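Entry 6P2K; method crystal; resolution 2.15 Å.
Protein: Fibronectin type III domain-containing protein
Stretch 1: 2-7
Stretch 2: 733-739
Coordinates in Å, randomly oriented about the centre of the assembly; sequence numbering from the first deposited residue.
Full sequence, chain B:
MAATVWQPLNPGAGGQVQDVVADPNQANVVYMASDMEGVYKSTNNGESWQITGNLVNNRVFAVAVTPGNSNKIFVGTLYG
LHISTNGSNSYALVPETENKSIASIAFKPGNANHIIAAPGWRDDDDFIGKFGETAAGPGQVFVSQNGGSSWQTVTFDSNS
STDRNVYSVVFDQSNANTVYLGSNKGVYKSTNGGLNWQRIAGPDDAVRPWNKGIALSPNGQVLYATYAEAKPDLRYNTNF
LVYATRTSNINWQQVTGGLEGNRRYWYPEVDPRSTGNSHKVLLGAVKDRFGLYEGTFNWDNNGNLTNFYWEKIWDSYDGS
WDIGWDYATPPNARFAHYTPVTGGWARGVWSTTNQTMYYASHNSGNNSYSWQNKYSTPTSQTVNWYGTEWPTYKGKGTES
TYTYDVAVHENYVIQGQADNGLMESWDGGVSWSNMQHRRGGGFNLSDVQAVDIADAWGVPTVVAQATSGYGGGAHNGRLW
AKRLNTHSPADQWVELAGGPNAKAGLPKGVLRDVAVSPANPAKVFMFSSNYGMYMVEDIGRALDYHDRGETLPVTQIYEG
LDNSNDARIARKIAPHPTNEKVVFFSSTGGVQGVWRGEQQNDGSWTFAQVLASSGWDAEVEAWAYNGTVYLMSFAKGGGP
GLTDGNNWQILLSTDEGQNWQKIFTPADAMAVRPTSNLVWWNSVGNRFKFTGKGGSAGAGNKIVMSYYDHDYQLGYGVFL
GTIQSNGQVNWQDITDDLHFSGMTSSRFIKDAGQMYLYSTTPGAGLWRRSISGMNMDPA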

# COMPACT_ATOMS: atom_id res chain seq x y z
N ALA B 2 -8.42 54.65 5.35
CA ALA B 2 -7.01 54.30 5.48
C ALA B 2 -6.77 52.85 5.08
O ALA B 2 -7.62 52.22 4.45
CB ALA B 2 -6.53 54.55 6.90
N ALA B 3 -5.60 52.32 5.45
CA ALA B 3 -5.22 50.96 5.10
C ALA B 3 -4.50 50.31 6.27
O ALA B 3 -4.21 50.96 7.29
CB ALA B 3 -4.34 50.93 3.84
N THR B 4 -4.20 49.03 6.12
CA THR B 4 -3.51 48.25 7.14
C THR B 4 -2.08 47.96 6.70
O THR B 4 -1.79 47.80 5.51
CB THR B 4 -4.23 46.93 7.42
OG1 THR B 4 -3.90 45.98 6.39
CG2 THR B 4 -5.74 47.14 7.44
N VAL B 5 -1.18 47.89 7.69
CA VAL B 5 0.23 47.55 7.46
C VAL B 5 0.57 46.19 8.05
O VAL B 5 0.99 45.28 7.33
CB VAL B 5 1.16 48.65 8.02
CG1 VAL B 5 2.55 48.50 7.45
CG2 VAL B 5 0.59 50.03 7.72
N TRP B 6 0.39 46.02 9.36
CA TRP B 6 0.62 44.74 10.00
C TRP B 6 -0.56 43.81 9.72
O TRP B 6 -1.72 44.20 9.85
CB TRP B 6 0.83 44.92 11.50
CG TRP B 6 2.19 45.42 11.84
CD1 TRP B 6 2.57 46.72 12.01
CD2 TRP B 6 3.37 44.64 12.05
NE1 TRP B 6 3.91 46.80 12.31
CE2 TRP B 6 4.42 45.53 12.34
CE3 TRP B 6 3.64 43.26 12.02
CZ2 TRP B 6 5.72 45.09 12.60
CZ3 TRP B 6 4.92 42.83 12.28
CH2 TRP B 6 5.95 43.74 12.57
N GLN B 7 -0.25 42.57 9.34
CA GLN B 7 -1.24 41.62 8.87
C GLN B 7 -1.34 40.46 9.85
O GLN B 7 -0.35 39.73 10.03
CB GLN B 7 -0.86 41.11 7.48
CG GLN B 7 -1.87 40.17 6.84
CD GLN B 7 -1.61 39.97 5.36
OE1 GLN B 7 -0.49 40.18 4.88
NE2 GLN B 7 -2.64 39.57 4.62
N ASP B 733 10.89 53.87 12.68
CA ASP B 733 9.77 53.36 13.47
C ASP B 733 8.84 52.58 12.54
O ASP B 733 8.32 53.14 11.57
CB ASP B 733 9.04 54.51 14.16
CG ASP B 733 7.88 54.05 15.01
OD1 ASP B 733 7.71 52.83 15.23
OD2 ASP B 733 7.12 54.93 15.48
N ILE B 734 8.64 51.29 12.83
CA ILE B 734 7.76 50.47 12.01
C ILE B 734 6.65 49.88 12.87
O ILE B 734 6.08 48.84 12.54
CB ILE B 734 8.54 49.36 11.28
CG1 ILE B 734 9.18 48.40 12.27
CG2 ILE B 734 9.58 49.96 10.35
CD1 ILE B 734 9.44 47.01 11.70
N THR B 735 6.32 50.56 13.97
CA THR B 735 5.21 50.11 14.80
C THR B 735 3.90 50.16 14.03
O THR B 735 3.13 49.18 14.02
CB THR B 735 5.11 50.97 16.07
OG1 THR B 735 6.39 51.02 16.71
CG2 THR B 735 4.09 50.38 17.04
N ASP B 736 3.63 51.28 13.35
CA ASP B 736 2.47 51.46 12.46
C ASP B 736 1.21 51.06 13.22
O ASP B 736 0.98 51.56 14.33
CB ASP B 736 2.72 50.72 11.15
CG ASP B 736 3.90 51.26 10.38
OD1 ASP B 736 4.08 52.50 10.35
OD2 ASP B 736 4.65 50.46 9.79
N ASP B 737 0.38 50.16 12.69
CA ASP B 737 -0.88 49.81 13.31
C ASP B 737 -0.78 48.59 14.23
O ASP B 737 -1.82 48.01 14.58
CB ASP B 737 -1.94 49.56 12.23
CG ASP B 737 -1.48 48.57 11.17
OD1 ASP B 737 -0.33 48.11 11.24
OD2 ASP B 737 -2.28 48.26 10.26
N LEU B 738 0.42 48.20 14.65
CA LEU B 738 0.59 47.06 15.55
C LEU B 738 0.29 47.53 16.96
O LEU B 738 1.10 48.20 17.60
CB LEU B 738 1.99 46.48 15.44
CG LEU B 738 2.15 45.09 16.08
CD1 LEU B 738 1.24 44.07 15.40
CD2 LEU B 738 3.60 44.63 16.02
N HIS B 739 -0.89 47.16 17.47
CA HIS B 739 -1.35 47.72 18.73
C HIS B 739 -0.75 46.98 19.93
O HIS B 739 -0.44 47.61 20.95
CB HIS B 739 -2.88 47.71 18.77
CG HIS B 739 -3.51 48.61 17.75
ND1 HIS B 739 -4.26 48.13 16.70
CD2 HIS B 739 -3.48 49.96 17.62
CE1 HIS B 739 -4.68 49.15 15.96
NE2 HIS B 739 -4.22 50.27 16.50
O HOH W 1 -3.21 45.69 11.06

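Touching residues of the two stretches are at least 728 positions apart in sequence, near the two ends of the chain, yet they meet without forming a shared sheet. Residues 733-739 reverse direction through a type II' beta turn from Thr 735 to Leu 738, closed by a backbone hydrogen bond from Leu 738 N to Thr 735 O (2.9 Å). Asp 736 occupies the second position of this turn with phi/psi of 51/-126, an unusual conformation for a residue with a side chain. The N-terminal segment passes alongside in largely extended form, broken at Val 5 (phi/psi -111/-60), and the backbones come nearest at Trp 6 and Leu 738, whose CA atoms are 6.0 Å apart. No backbone-to-backbone hydrogen bond links the stretches; each of the three hydrogen bonds across the contact pairs a side chain with main chain.

Two of these come from Asp 737. Its CA-to-CB bond points sideways, but with chi1 at 52° (p) the carboxylate comes nearer the first stretch and receives two consecutive amides: Val 5 N donates to Asp 737 OD2 (2.8 Å) and Trp 6 N to Asp 737 OD1 (2.9 Å). Both are nearly linear, at 171° and 169°. A short acidic side chain suits this place, since its two oxygens can accept from adjacent NH groups at once. A water extends the link, donating to Trp 6 O at 2.4 Å and, weakly, to Asp 737 OD2 at 2.8 Å.

Trp 6 supplies the largest buried area, 126 Å² of the 366 Å² summed over both sides. It points toward the turn, and its indole NE1 donates to Ile 734 O (3.0 Å, 156°), satisfying the one polar atom of an otherwise apolar side chain. Thr 735 O also lies 3.0 Å from Trp 6 NE1. Over one face of the ring sits Leu 738, its CB 3.6 Å from the centroid of the five-membered ring and 16° off the normal, a CH-pi contact. The aliphatic side chain of Ile 734 adds a looser apolar contact, with its CD1 4.3 Å from Trp 6 CZ2.

Within the second stretch, Asp 733 OD1 accepts from both Thr 735 N (2.9 Å) and Thr 735 OG1 (2.7 Å), tying together the residues that flank Ile 734. Thr 735 itself points away from the first stretch. At the exposed margin, Val 5 CG1 approaches Asp 736 OD2 at 3.7 Å, while poorly ordered Ala 2 makes no contact.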